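Local coordinates for siderophore-interacting protein (Aeromonas hydrophila, PDB 6K2L), which binds FAD and probably reduces ferric siderophores so that their iron can be released, at residues D98-G103 and D144-P149; Y139-D144 and P149-M154; L168-P171 and D175-D178; Q177-P182 and L187-G192. The protein carries 1 engineered substitution. All blocks are in the same frame, centred on the assembly; numbering follows the deposited sequence.

Contact 1: residues D98-G103 and D144-P149; sequences DFALHG and DLTALP. With FAD (flavin-adenine dinucleotide), chain C.
In Asp98 a chi1 of -69° sets CG beside the backbone N and directs the carboxylate, whose OD2 stays beside the proline, 4.1 Å from Pro149 CB. The backbone itself places Asp98 CB on the ring, 3.4 Å from Pro149 CG. The contact joins two domains: strand 94-100 belongs to the antiparallel FAD-binding barrel, and the 144-149 turn leads into helix 148-155 of the parallel alpha/beta domain. This two-domain layout resembles that of ferredoxin reductase-like flavoproteins. The two side chains meet obliquely, and the carboxylate of Asp98 makes a salt bridge with Arg27. Ala100 CB rests on Leu145 CB at 3.8 Å, a small apolar touch next to a charged residue.

FAD lies beside this pair and bonds to the strand backbone: N3 donates to Asp98 O at 3.0 Å, and Ala100 N donates to FAD O2 at 2.9 Å. Both bonds are nearly straight. On the other domain, Asp144 OD1 accepts from Thr146 N and closes an Asx turn. Thr146 points its methyl at the adenine, with CG2 3.3 Å from FAD N6A, while its CB lies near flavin N1. The adenine lies over one face of the His102 ring, and FAD C4A is above the ring centre. At the edge of that ring, in its plane, His102 NE2 donates to the phosphate oxygen O2P of FAD at 3.2 Å.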
loop_
_atom_site.group_PDB
_atom_site.type_symbol
_atom_site.label_atom_id
_atom_site.label_comp_id
_atom_site.label_asym_id
_atom_site.label_seq_id
_atom_site.Cartn_x
_atom_site.Cartn_y
_atom_site.Cartn_z
ATOM N N ASP A 98 -14.975 0.032 -1.541
ATOM C CA ASP A 98 -15.840 -1.122 -1.265
ATOM C C ASP A 98 -17.029 -0.743 -0.373
ATOM O O ASP A 98 -16.844 -0.335 0.784
ATOM C CB ASP A 98 -15.066 -2.245 -0.584
ATOM C CG ASP A 98 -14.042 -2.922 -1.489
ATOM O OD1 ASP A 98 -13.941 -2.604 -2.705
ATOM O OD2 ASP A 98 -13.326 -3.810 -0.954
ATOM N N PHE A 99 -18.243 -0.947 -0.884
ATOM C CA PHE A 99 -19.492 -0.569 -0.220
ATOM C C PHE A 99 -20.127 -1.775 0.475
ATOM O O PHE A 99 -20.394 -2.794 -0.176
ATOM C CB PHE A 99 -20.472 0.016 -1.252
ATOM C CG PHE A 99 -20.156 1.424 -1.645
ATOM C CD1 PHE A 99 -19.096 1.701 -2.516
ATOM C CD2 PHE A 99 -20.885 2.487 -1.125
ATOM C CE1 PHE A 99 -18.776 3.010 -2.855
ATOM C CE2 PHE A 99 -20.570 3.799 -1.472
ATOM C CZ PHE A 99 -19.524 4.056 -2.335
ATOM N N ALA A 100 -20.384 -1.658 1.785
ATOM C CA ALA A 100 -21.148 -2.681 2.514
ATOM C C ALA A 100 -22.627 -2.509 2.177
ATOM O O ALA A 100 -23.294 -1.622 2.708
ATOM C CB ALA A 100 -20.912 -2.589 4.021
ATOM N N LEU A 101 -23.143 -3.360 1.287
ATOM C CA LEU A 101 -24.535 -3.281 0.830
ATOM C C LEU A 101 -25.512 -3.518 1.982
ATOM O O LEU A 101 -25.275 -4.358 2.855
ATOM C CB LEU A 101 -24.782 -4.306 -0.293
ATOM C CG LEU A 101 -24.086 -4.118 -1.659
ATOM C CD1 LEU A 101 -24.604 -5.092 -2.710
ATOM C CD2 LEU A 101 -24.171 -2.661 -2.174
ATOM N N HIS A 102 -26.603 -2.748 1.992
ATOM C CA HIS A 102 -27.688 -2.900 2.964
ATOM C C HIS A 102 -28.963 -2.336 2.346
ATOM O O HIS A 102 -28.960 -1.805 1.228
ATOM C CB HIS A 102 -27.374 -2.213 4.311
ATOM C CG HIS A 102 -27.219 -0.721 4.213
ATOM N ND1 HIS A 102 -28.223 0.160 4.551
ATOM C CD2 HIS A 102 -26.175 0.040 3.798
ATOM C CE1 HIS A 102 -27.807 1.399 4.355
ATOM N NE2 HIS A 102 -26.562 1.355 3.910
ATOM N N GLY A 103 -30.060 -2.449 3.092
ATOM C CA GLY A 103 -31.336 -1.957 2.607
ATOM C C GLY A 103 -32.062 -1.026 3.559
ATOM O O GLY A 103 -33.288 -0.916 3.504
ATOM N N ASP A 144 -16.628 -4.990 11.174
ATOM C CA ASP A 144 -17.717 -5.594 10.431
ATOM C C ASP A 144 -17.456 -5.306 8.959
ATOM O O ASP A 144 -16.362 -4.854 8.605
ATOM C CB ASP A 144 -19.081 -5.082 10.936
ATOM C CG ASP A 144 -19.257 -3.539 10.795
ATOM O OD1 ASP A 144 -18.666 -2.913 9.881
ATOM O OD2 ASP A 144 -20.022 -2.949 11.593
ATOM N N LEU A 145 -18.459 -5.546 8.098
ATOM C CA LEU A 145 -18.266 -5.293 6.670
ATOM C C LEU A 145 -17.885 -3.844 6.361
ATOM O O LEU A 145 -17.221 -3.594 5.344
ATOM C CB LEU A 145 -19.528 -5.645 5.884
ATOM C CG LEU A 145 -19.642 -7.130 5.577
ATOM C CD1 LEU A 145 -20.870 -7.387 4.740
ATOM C CD2 LEU A 145 -18.378 -7.632 4.903
ATOM N N THR A 146 -18.309 -2.868 7.177
ATOM C CA THR A 146 -17.896 -1.500 6.888
ATOM C C THR A 146 -16.414 -1.272 7.158
ATOM O O THR A 146 -15.829 -0.347 6.583
ATOM C CB THR A 146 -18.714 -0.508 7.697
ATOM O OG1 THR A 146 -18.396 -0.646 9.079
ATOM C CG2 THR A 146 -20.171 -0.760 7.512
ATOM N N ALA A 147 -15.796 -2.118 7.983
ATOM C CA ALA A 147 -14.388 -2.052 8.322
ATOM C C ALA A 147 -13.560 -3.081 7.564
ATOM O O ALA A 147 -12.335 -3.044 7.632
ATOM C CB ALA A 147 -14.202 -2.253 9.833
ATOM N N LEU A 148 -14.195 -3.998 6.847
ATOM C CA LEU A 148 -13.437 -5.000 6.101
ATOM C C LEU A 148 -12.581 -4.408 4.980
ATOM O O LEU A 148 -11.507 -4.964 4.702
ATOM C CB LEU A 148 -14.399 -6.063 5.557
ATOM C CG LEU A 148 -13.745 -7.276 4.911
ATOM C CD1 LEU A 148 -12.658 -7.769 5.843
ATOM C CD2 LEU A 148 -14.742 -8.392 4.547
ATOM N N PRO A 149 -12.978 -3.351 4.280
ATOM C CA PRO A 149 -12.052 -2.818 3.266
ATOM C C PRO A 149 -10.767 -2.248 3.855
ATOM O O PRO A 149 -9.684 -2.511 3.311
ATOM C CB PRO A 149 -12.912 -1.776 2.542
ATOM C CG PRO A 149 -14.331 -2.306 2.743
ATOM C CD PRO A 149 -14.339 -2.809 4.125
HETATM P PA FAD C . -27.009 6.269 6.175
HETATM O O1A FAD C . -27.799 7.258 5.377
HETATM O O2A FAD C . -25.843 6.844 6.989
HETATM O O5B FAD C . -27.871 5.447 7.276
HETATM C C5B FAD C . -29.142 4.846 6.951
HETATM C C4B FAD C . -29.498 3.718 7.898
HETATM O O4B FAD C . -28.787 2.514 7.531
HETATM C C3B FAD C . -29.206 3.928 9.382
HETATM O O3B FAD C . -30.215 3.302 10.173
HETATM C C2B FAD C . -27.835 3.259 9.557
HETATM O O2B FAD C . -27.569 2.760 10.865
HETATM C C1B FAD C . -27.937 2.090 8.584
HETATM N N9A FAD C . -26.673 1.744 7.981
HETATM C C8A FAD C . -25.710 2.613 7.533
HETATM N N7A FAD C . -24.670 2.024 6.990
HETATM C C5A FAD C . -24.980 0.674 7.077
HETATM C C6A FAD C . -24.289 -0.484 6.676
HETATM N N6A FAD C . -23.110 -0.456 6.052
HETATM N N1A FAD C . -24.873 -1.684 6.921
HETATM C C2A FAD C . -26.062 -1.706 7.533
HETATM N N3A FAD C . -26.812 -0.677 7.945
HETATM C C4A FAD C . -26.214 0.489 7.683
HETATM N N1 FAD C . -18.721 1.985 5.060
HETATM C C2 FAD C . -18.531 1.197 3.960
HETATM O O2 FAD C . -19.456 0.568 3.441
HETATM N N3 FAD C . -17.266 1.076 3.407
HETATM C C4 FAD C . -16.123 1.689 3.857
HETATM O O4 FAD C . -15.054 1.510 3.273
HETATM C C4X FAD C . -16.334 2.539 5.017
HETATM N N5 FAD C . -15.285 3.183 5.518
HETATM C C5X FAD C . -15.488 3.976 6.620
HETATM C C6 FAD C . -14.398 4.637 7.171
HETATM C C7 FAD C . -14.538 5.436 8.303
HETATM C C7M FAD C . -13.331 6.154 8.852
HETATM C C8 FAD C . -15.813 5.604 8.878
HETATM C C8M FAD C . -16.018 6.498 10.077
HETATM C C9 FAD C . -16.909 4.957 8.316
HETATM C C9A FAD C . -16.757 4.140 7.204
HETATM N N10 FAD C . -17.847 3.441 6.646
HETATM C C10 FAD C . -17.668 2.617 5.552
HETATM C "C1'" FAD C . -19.189 3.552 7.245
HETATM C "C2'" FAD C . -20.194 4.344 6.406
HETATM O "O2'" FAD C . -19.901 5.745 6.414
HETATM C "C3'" FAD C . -21.594 4.106 6.979
HETATM O "O3'" FAD C . -21.994 2.779 6.647
HETATM C "C4'" FAD C . -22.658 5.087 6.489
HETATM O "O4'" FAD C . -23.701 5.150 7.466
HETATM C "C5'" FAD C . -23.195 4.689 5.131
HETATM O "O5'" FAD C . -24.061 5.729 4.642
HETATM P P FAD C . -25.448 5.396 3.966
HETATM O O1P FAD C . -25.877 6.681 3.244
HETATM O O2P FAD C . -25.387 4.201 3.126
HETATM O O3P FAD C . -26.416 5.148 5.214
#

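Contact 2: residues Y139-D144 and P149-M154; sequences YYMVGD and PAISAM
Met141 and Met154 meet obliquely, with Met141 SD lying 3.7 Å from Met154 CE. Met141 comes from strand 138-144 and Met154 from helix 148-155, the first two elements of a beta-alpha-beta unit in the parallel sheet. The axes of the strand and helix segments approach to 9.2 Å, and their directions differ by 141°.

Ile151 stands between the methionine pair and the end of the strand, and its two branches do different work. CG2 faces the sulfur of Met141 at 4.3 Å. The longer branch has CG1 beside the backbone N (chi1 -65°) and reaches down to the strand. There CD1 lies over the main chain, 4.1 Å from Val142 O and 4.2 Å from Gly143 N. Gly143 has no side chain to stand in the way. Trp217 of strand 214-218 also touches Met141, Ile151 and Met154. All touching residues are buried, and sulfur and methyl groups do the joining. Here the helix meets the strand through dispersion and burial of apolar surface.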
loop_
_atom_site.group_PDB
_atom_site.type_symbol
_atom_site.label_atom_id
_atom_site.label_comp_id
_atom_site.label_asym_id
_atom_site.label_seq_id
_atom_site.Cartn_x
_atom_site.Cartn_y
_atom_site.Cartn_z
ATOM N N TYR A 139 -0.888 -7.396 16.304
ATOM C CA TYR A 139 -2.013 -6.654 15.737
ATOM C C TYR A 139 -3.331 -7.285 16.177
ATOM O O TYR A 139 -3.552 -8.486 15.980
ATOM C CB TYR A 139 -1.947 -6.633 14.215
ATOM C CG TYR A 139 -0.848 -5.794 13.652
ATOM C CD1 TYR A 139 -0.959 -4.410 13.599
ATOM C CD2 TYR A 139 0.305 -6.392 13.144
ATOM C CE1 TYR A 139 0.052 -3.641 13.073
ATOM C CE2 TYR A 139 1.346 -5.641 12.618
ATOM C CZ TYR A 139 1.218 -4.264 12.577
ATOM O OH TYR A 139 2.244 -3.512 12.023
ATOM N N TYR A 140 -4.216 -6.482 16.744
ATOM C CA TYR A 140 -5.497 -6.979 17.239
ATOM C C TYR A 140 -6.591 -6.097 16.673
ATOM O O TYR A 140 -6.706 -4.931 17.068
ATOM C CB TYR A 140 -5.545 -6.969 18.764
ATOM C CG TYR A 140 -4.406 -7.710 19.391
ATOM C CD1 TYR A 140 -4.407 -9.099 19.459
ATOM C CD2 TYR A 140 -3.310 -7.024 19.890
ATOM C CE1 TYR A 140 -3.345 -9.786 20.044
ATOM C CE2 TYR A 140 -2.262 -7.687 20.460
ATOM C CZ TYR A 140 -2.269 -9.061 20.530
ATOM O OH TYR A 140 -1.190 -9.667 21.109
ATOM N N MET A 141 -7.424 -6.667 15.798
ATOM C CA MET A 141 -8.280 -5.882 14.929
ATOM C C MET A 141 -9.692 -6.465 15.000
ATOM O O MET A 141 -9.861 -7.684 14.947
ATOM C CB MET A 141 -7.714 -5.935 13.510
ATOM C CG MET A 141 -6.331 -5.217 13.339
ATOM S SD MET A 141 -5.973 -5.039 11.587
ATOM C CE MET A 141 -4.168 -5.339 11.505
ATOM N N VAL A 142 -10.712 -5.615 15.115
ATOM C CA VAL A 142 -12.101 -6.067 15.082
ATOM C C VAL A 142 -12.863 -5.154 14.133
ATOM O O VAL A 142 -12.565 -3.957 14.038
ATOM C CB VAL A 142 -12.749 -6.093 16.495
ATOM C CG1 VAL A 142 -14.219 -6.376 16.416
ATOM C CG2 VAL A 142 -12.081 -7.141 17.415
ATOM N N GLY A 143 -13.812 -5.727 13.391
ATOM C CA GLY A 143 -14.686 -4.894 12.583
ATOM C C GLY A 143 -15.840 -5.683 11.997
ATOM O O GLY A 143 -16.025 -6.872 12.277
ATOM N N ASP A 144 -16.628 -4.990 11.174
ATOM C CA ASP A 144 -17.717 -5.594 10.431
ATOM C C ASP A 144 -17.456 -5.306 8.959
ATOM O O ASP A 144 -16.362 -4.854 8.605
ATOM C CB ASP A 144 -19.081 -5.082 10.936
ATOM C CG ASP A 144 -19.257 -3.539 10.795
ATOM O OD1 ASP A 144 -18.666 -2.913 9.881
ATOM O OD2 ASP A 144 -20.022 -2.949 11.593
ATOM N N PRO A 149 -12.978 -3.351 4.280
ATOM C CA PRO A 149 -12.052 -2.818 3.266
ATOM C C PRO A 149 -10.767 -2.248 3.855
ATOM O O PRO A 149 -9.684 -2.511 3.311
ATOM C CB PRO A 149 -12.912 -1.776 2.542
ATOM C CG PRO A 149 -14.331 -2.306 2.743
ATOM C CD PRO A 149 -14.339 -2.809 4.125
ATOM N N ALA A 150 -10.856 -1.523 4.974
ATOM C CA ALA A 150 -9.683 -1.017 5.689
ATOM C C ALA A 150 -8.796 -2.136 6.212
ATOM O O ALA A 150 -7.566 -2.093 6.048
ATOM C CB ALA A 150 -10.118 -0.155 6.866
ATOM N N ILE A 151 -9.401 -3.118 6.891
ATOM C CA ILE A 151 -8.650 -4.263 7.394
ATOM C C ILE A 151 -8.011 -5.067 6.251
ATOM O O ILE A 151 -6.892 -5.554 6.393
ATOM C CB ILE A 151 -9.553 -5.129 8.286
ATOM C CG1 ILE A 151 -9.942 -4.317 9.518
ATOM C CG2 ILE A 151 -8.836 -6.432 8.662
ATOM C CD1 ILE A 151 -11.027 -4.996 10.393
ATOM N N SER A 152 -8.682 -5.205 5.102
ATOM C CA SER A 152 -8.066 -5.886 3.964
ATOM C C SER A 152 -6.873 -5.105 3.425
ATOM O O SER A 152 -5.801 -5.683 3.139
ATOM C CB SER A 152 -9.093 -6.102 2.859
ATOM O OG SER A 152 -10.253 -6.751 3.345
ATOM N N ALA A 153 -7.066 -3.793 3.257
ATOM C CA ALA A 153 -5.997 -2.919 2.800
ATOM C C ALA A 153 -4.798 -2.970 3.739
ATOM O O ALA A 153 -3.653 -2.971 3.277
ATOM C CB ALA A 153 -6.509 -1.481 2.661
ATOM N N MET A 154 -5.041 -2.990 5.056
ATOM C CA MET A 154 -3.947 -3.022 6.027
ATOM C C MET A 154 -3.281 -4.396 6.058
ATOM O O MET A 154 -2.050 -4.489 6.167
ATOM C CB MET A 154 -4.462 -2.653 7.433
ATOM C CG MET A 154 -4.527 -1.135 7.758
ATOM S SD MET A 154 -5.090 -0.686 9.440
ATOM C CE MET A 154 -6.426 -1.838 9.747
#

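Contact 3: residues L168-P171 and D175-D178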
loop_
_atom_site.group_PDB
_atom_site.type_symbol
_atom_site.label_atom_id
_atom_site.label_comp_id
_atom_site.label_asym_id
_atom_site.label_seq_id
_atom_site.Cartn_x
_atom_site.Cartn_y
_atom_site.Cartn_z
ATOM N N LEU A 168 -14.075 -10.752 12.699
ATOM C CA LEU A 168 -15.033 -9.962 11.930
ATOM C C LEU A 168 -16.473 -10.419 12.160
ATOM O O LEU A 168 -16.753 -11.615 12.147
ATOM C CB LEU A 168 -14.711 -10.040 10.458
ATOM C CG LEU A 168 -13.318 -9.526 10.065
ATOM C CD1 LEU A 168 -13.020 -9.872 8.623
ATOM C CD2 LEU A 168 -13.218 -8.028 10.273
ATOM N N LEU A 169 -17.402 -9.461 12.309
ATOM C CA LEU A 169 -18.845 -9.731 12.343
ATOM C C LEU A 169 -19.477 -9.383 10.987
ATOM O O LEU A 169 -19.442 -8.227 10.564
ATOM C CB LEU A 169 -19.503 -8.930 13.462
ATOM C CG LEU A 169 -20.990 -9.178 13.799
ATOM C CD1 LEU A 169 -21.289 -10.683 13.997
ATOM C CD2 LEU A 169 -21.493 -8.371 15.043
ATOM N N VAL A 170 -20.040 -10.380 10.304
ATOM C CA VAL A 170 -20.742 -10.207 9.024
ATOM C C VAL A 170 -22.209 -10.602 9.196
ATOM O O VAL A 170 -22.533 -11.439 10.060
ATOM C CB VAL A 170 -20.100 -11.035 7.891
ATOM C CG1 VAL A 170 -18.721 -10.516 7.542
ATOM C CG2 VAL A 170 -20.031 -12.518 8.259
ATOM N N PRO A 171 -23.134 -10.057 8.382
ATOM C CA PRO A 171 -24.559 -10.389 8.547
ATOM C C PRO A 171 -24.977 -11.746 7.972
ATOM O O PRO A 171 -25.997 -12.305 8.391
ATOM C CB PRO A 171 -25.260 -9.239 7.808
ATOM C CG PRO A 171 -24.308 -8.860 6.736
ATOM C CD PRO A 171 -22.933 -9.028 7.343
ATOM N N ASP A 175 -20.895 -13.777 3.057
ATOM C CA ASP A 175 -20.004 -12.622 3.034
ATOM C C ASP A 175 -18.667 -12.886 3.713
ATOM O O ASP A 175 -17.775 -12.035 3.651
ATOM C CB ASP A 175 -20.715 -11.412 3.630
ATOM C CG ASP A 175 -21.826 -10.892 2.697
ATOM O OD1 ASP A 175 -21.482 -10.439 1.578
ATOM O OD2 ASP A 175 -23.031 -10.977 3.051
ATOM N N VAL A 176 -18.496 -14.061 4.316
ATOM C CA VAL A 176 -17.176 -14.552 4.685
ATOM C C VAL A 176 -16.366 -14.746 3.412
ATOM O O VAL A 176 -16.852 -15.309 2.424
ATOM C CB VAL A 176 -17.280 -15.861 5.482
ATOM C CG1 VAL A 176 -15.903 -16.467 5.692
ATOM C CG2 VAL A 176 -17.966 -15.615 6.818
ATOM N N GLN A 177 -15.140 -14.251 3.414
ATOM C CA GLN A 177 -14.337 -14.282 2.212
ATOM C C GLN A 177 -12.903 -14.577 2.599
ATOM O O GLN A 177 -12.537 -14.551 3.771
ATOM C CB GLN A 177 -14.440 -12.965 1.439
ATOM C CG GLN A 177 -14.797 -11.772 2.286
ATOM C CD GLN A 177 -14.777 -10.462 1.498
ATOM O OE1 GLN A 177 -13.738 -10.056 0.953
ATOM N NE2 GLN A 177 -15.934 -9.775 1.460
ATOM N N ASP A 178 -12.089 -14.880 1.602
ATOM C CA ASP A 178 -10.681 -15.105 1.867
ATOM C C ASP A 178 -10.016 -13.763 2.110
ATOM O O ASP A 178 -10.320 -12.773 1.443
ATOM C CB ASP A 178 -10.022 -15.846 0.706
ATOM C CG ASP A 178 -10.715 -17.177 0.400
ATOM O OD1 ASP A 178 -11.284 -17.787 1.341
ATOM O OD2 ASP A 178 -10.687 -17.624 -0.772
#
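Val170 and Val176 meet methyl to methyl where strand 163-170 of the parallel sheet ends. The chain then crosses to the neighbouring parallel strand 185-191 through a loop, without an alpha helix. Residues 175-178 lie in this crossover loop.

The closer packing is at Val170. Its chi1 of -67° leaves CG2 in the crowded position between the backbone N and the carbonyl carbon. From there CG2 meets Val176 CG2 at 4.0 Å, and the two side chains cross at about a right angle. The other methyl, CG1, faces the loop backbone, 4.3 Å from Asp175 O. Val170 CB and Asp175 CB are also 4.3 Å apart. Trp189 of strand 185-191 touches both valines and adds to this apolar patch. Asp175 is itself buried. Its OD1 is hydrogen-bonded to Ser22 OG and to His24 N, which ties the loop to the turn between the first two strands of the FAD-binding barrel.

The outer side is looser. Val176 and Pro171 are partly exposed, in contrast to the buried Val170 and Asp175. Pro171 comes near the loop through CG, which stands 4.4 Å from Asp175 OD2, a loose approach rather than a close contact.

Contact 4: residues Q177-P182 and L187-G192; sequences QDLSLP and LRWFVG
Residues 177-182 run back alongside strand 187-191 in the opposite direction, with CA separations of 9.2 Å for Gln177 and Trp189 and 8.1 Å for Leu181 and Leu187, too wide for sheet pairing. The segment is the second half of the crossover loop that leads into this edge strand of the parallel sheet, and it packs over the strand through side chains.

Trp189 is the centre. With CG beside its backbone N (chi1 -65°), the indole reaches out from the strand to the loop. Gln177 N lies over one ring face, 3.6 Å above the plane and toward the rim. Leu187 CD1 lies over the opposite face. Gln177 O comes to 3.2 Å from Trp189 CZ2. Gln177 CG meets Trp189 CH2 at 3.9 Å, and the side-chain amide plane lies 15° from the ring plane. Leu179 CG approaches Trp189 CZ2 obliquely at 4.1 Å.

Leu187 has CG anti to the backbone N (chi1 179°), and its CD2 lies 3.9 Å from both Leu179 CB and Leu181 CD1. Leu148 of helix 148-155 touches Gln177 and Leu179. Ser180 packs on Asp161 of the second subunit. Leu181 CD1 presses on Leu187 CB at 3.5 Å.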
loop_
_atom_site.group_PDB
_atom_site.type_symbol
_atom_site.label_atom_id
_atom_site.label_comp_id
_atom_site.label_asym_id
_atom_site.label_seq_id
_atom_site.Cartn_x
_atom_site.Cartn_y
_atom_site.Cartn_z
ATOM N N GLN A 177 -15.140 -14.251 3.414
ATOM C CA GLN A 177 -14.337 -14.282 2.212
ATOM C C GLN A 177 -12.903 -14.577 2.599
ATOM O O GLN A 177 -12.537 -14.551 3.771
ATOM C CB GLN A 177 -14.440 -12.965 1.439
ATOM C CG GLN A 177 -14.797 -11.772 2.286
ATOM C CD GLN A 177 -14.777 -10.462 1.498
ATOM O OE1 GLN A 177 -13.738 -10.056 0.953
ATOM N NE2 GLN A 177 -15.934 -9.775 1.460
ATOM N N ASP A 178 -12.089 -14.880 1.602
ATOM C CA ASP A 178 -10.681 -15.105 1.867
ATOM C C ASP A 178 -10.016 -13.763 2.110
ATOM O O ASP A 178 -10.320 -12.773 1.443
ATOM C CB ASP A 178 -10.022 -15.846 0.706
ATOM C CG ASP A 178 -10.715 -17.177 0.400
ATOM O OD1 ASP A 178 -11.284 -17.787 1.341
ATOM O OD2 ASP A 178 -10.687 -17.624 -0.772
ATOM N N LEU A 179 -9.190 -13.717 3.143
ATOM C CA LEU A 179 -8.279 -12.604 3.382
ATOM C C LEU A 179 -6.964 -13.301 3.690
ATOM O O LEU A 179 -6.812 -13.844 4.790
ATOM C CB LEU A 179 -8.714 -11.744 4.556
ATOM C CG LEU A 179 -10.018 -10.966 4.678
ATOM C CD1 LEU A 179 -9.744 -9.882 5.701
ATOM C CD2 LEU A 179 -10.551 -10.362 3.365
ATOM N N SER A 180 -6.040 -13.344 2.734
ATOM C CA SER A 180 -4.763 -13.959 3.061
ATOM C C SER A 180 -4.002 -13.022 4.005
ATOM O O SER A 180 -3.896 -11.813 3.762
ATOM C CB SER A 180 -3.944 -14.293 1.805
ATOM O OG SER A 180 -2.748 -15.006 2.146
ATOM N N LEU A 181 -3.530 -13.586 5.116
ATOM C CA LEU A 181 -2.908 -12.888 6.220
ATOM C C LEU A 181 -1.530 -13.495 6.469
ATOM O O LEU A 181 -1.274 -14.619 6.022
ATOM C CB LEU A 181 -3.783 -13.038 7.463
ATOM C CG LEU A 181 -5.144 -12.364 7.557
ATOM C CD1 LEU A 181 -5.799 -12.902 8.799
ATOM C CD2 LEU A 181 -5.035 -10.830 7.647
ATOM N N PRO A 182 -0.623 -12.805 7.171
ATOM C CA PRO A 182 0.577 -13.479 7.691
ATOM C C PRO A 182 0.171 -14.704 8.489
ATOM O O PRO A 182 -0.887 -14.716 9.128
ATOM C CB PRO A 182 1.231 -12.422 8.585
ATOM C CG PRO A 182 0.684 -11.122 8.129
ATOM C CD PRO A 182 -0.666 -11.374 7.509
ATOM N N LEU A 187 -7.508 -15.368 12.044
ATOM C CA LEU A 187 -8.714 -14.758 11.488
ATOM C C LEU A 187 -9.935 -15.578 11.881
ATOM O O LEU A 187 -9.975 -16.780 11.616
ATOM C CB LEU A 187 -8.632 -14.649 9.970
ATOM C CG LEU A 187 -9.852 -14.053 9.268
ATOM C CD1 LEU A 187 -10.291 -12.714 9.897
ATOM C CD2 LEU A 187 -9.489 -13.860 7.799
ATOM N N ARG A 188 -10.941 -14.932 12.484
ATOM C CA ARG A 188 -12.128 -15.622 12.997
ATOM C C ARG A 188 -13.405 -14.863 12.614
ATOM O O ARG A 188 -13.598 -13.700 12.988
ATOM C CB ARG A 188 -12.018 -15.808 14.517
ATOM C CG ARG A 188 -13.152 -16.603 15.161
ATOM C CD ARG A 188 -13.026 -18.109 14.926
ATOM N NE ARG A 188 -11.792 -18.695 15.471
ATOM C CZ ARG A 188 -11.686 -19.226 16.690
ATOM N NH1 ARG A 188 -12.741 -19.251 17.517
ATOM N NH2 ARG A 188 -10.519 -19.733 17.080
ATOM N N TRP A 189 -14.276 -15.521 11.869
ATOM C CA TRP A 189 -15.496 -14.908 11.361
ATOM C C TRP A 189 -16.697 -15.262 12.239
ATOM O O TRP A 189 -16.898 -16.417 12.627
ATOM C CB TRP A 189 -15.761 -15.350 9.918
ATOM C CG TRP A 189 -14.722 -14.892 8.884
ATOM C CD1 TRP A 189 -13.542 -15.514 8.569
ATOM C CD2 TRP A 189 -14.806 -13.748 8.014
ATOM N NE1 TRP A 189 -12.890 -14.831 7.563
ATOM C CE2 TRP A 189 -13.647 -13.745 7.208
ATOM C CE3 TRP A 189 -15.746 -12.730 7.840
ATOM C CZ2 TRP A 189 -13.396 -12.747 6.264
ATOM C CZ3 TRP A 189 -15.497 -11.757 6.899
ATOM C CH2 TRP A 189 -14.325 -11.773 6.121
ATOM N N PHE A 190 -17.501 -14.259 12.543
ATOM C CA PHE A 190 -18.738 -14.421 13.285
ATOM C C PHE A 190 -19.864 -13.976 12.368
ATOM O O PHE A 190 -19.802 -12.875 11.805
ATOM C CB PHE A 190 -18.705 -13.604 14.576
ATOM C CG PHE A 190 -17.768 -14.162 15.599
ATOM C CD1 PHE A 190 -18.245 -14.952 16.613
ATOM C CD2 PHE A 190 -16.396 -13.929 15.523
ATOM C CE1 PHE A 190 -17.392 -15.477 17.553
ATOM C CE2 PHE A 190 -15.530 -14.461 16.457
ATOM C CZ PHE A 190 -16.032 -15.231 17.481
ATOM N N VAL A 191 -20.847 -14.851 12.167
ATOM C CA VAL A 191 -22.064 -14.507 11.448
ATOM C C VAL A 191 -23.091 -14.025 12.456
ATOM O O VAL A 191 -23.278 -14.653 13.504
ATOM C CB VAL A 191 -22.597 -15.704 10.650
ATOM C CG1 VAL A 191 -23.904 -15.320 9.954
ATOM C CG2 VAL A 191 -21.544 -16.156 9.630
ATOM N N GLY A 192 -23.745 -12.906 12.154
ATOM C CA GLY A 192 -24.819 -12.417 12.997
ATOM C C GLY A 192 -25.215 -11.007 12.619
ATOM O O GLY A 192 -24.582 -10.346 11.787
#

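Contacts 1 and 2 are buried, contact 3 is partly so, and contact 4 lies near the surface. Contacts 1 and 2 share helix 148-155: its start faces the barrel and FAD in contact 1, and its inner side faces the sheet in contact 2. Contacts 3 and 4 divide one crossover loop between neighbouring strands 163-170 and 185-191, which are joined by backbone bonds such as Leu168 O to Phe190 N. Leu148 links contact 1 to contacts 3 and 4 by packing on Leu168, Gln177 and Trp189. Polar bonds to the cofactor mark contact 1, whereas contact 2 is sulfur and methyl packing, contact 3 mostly valine, and contact 4 leucine and indole.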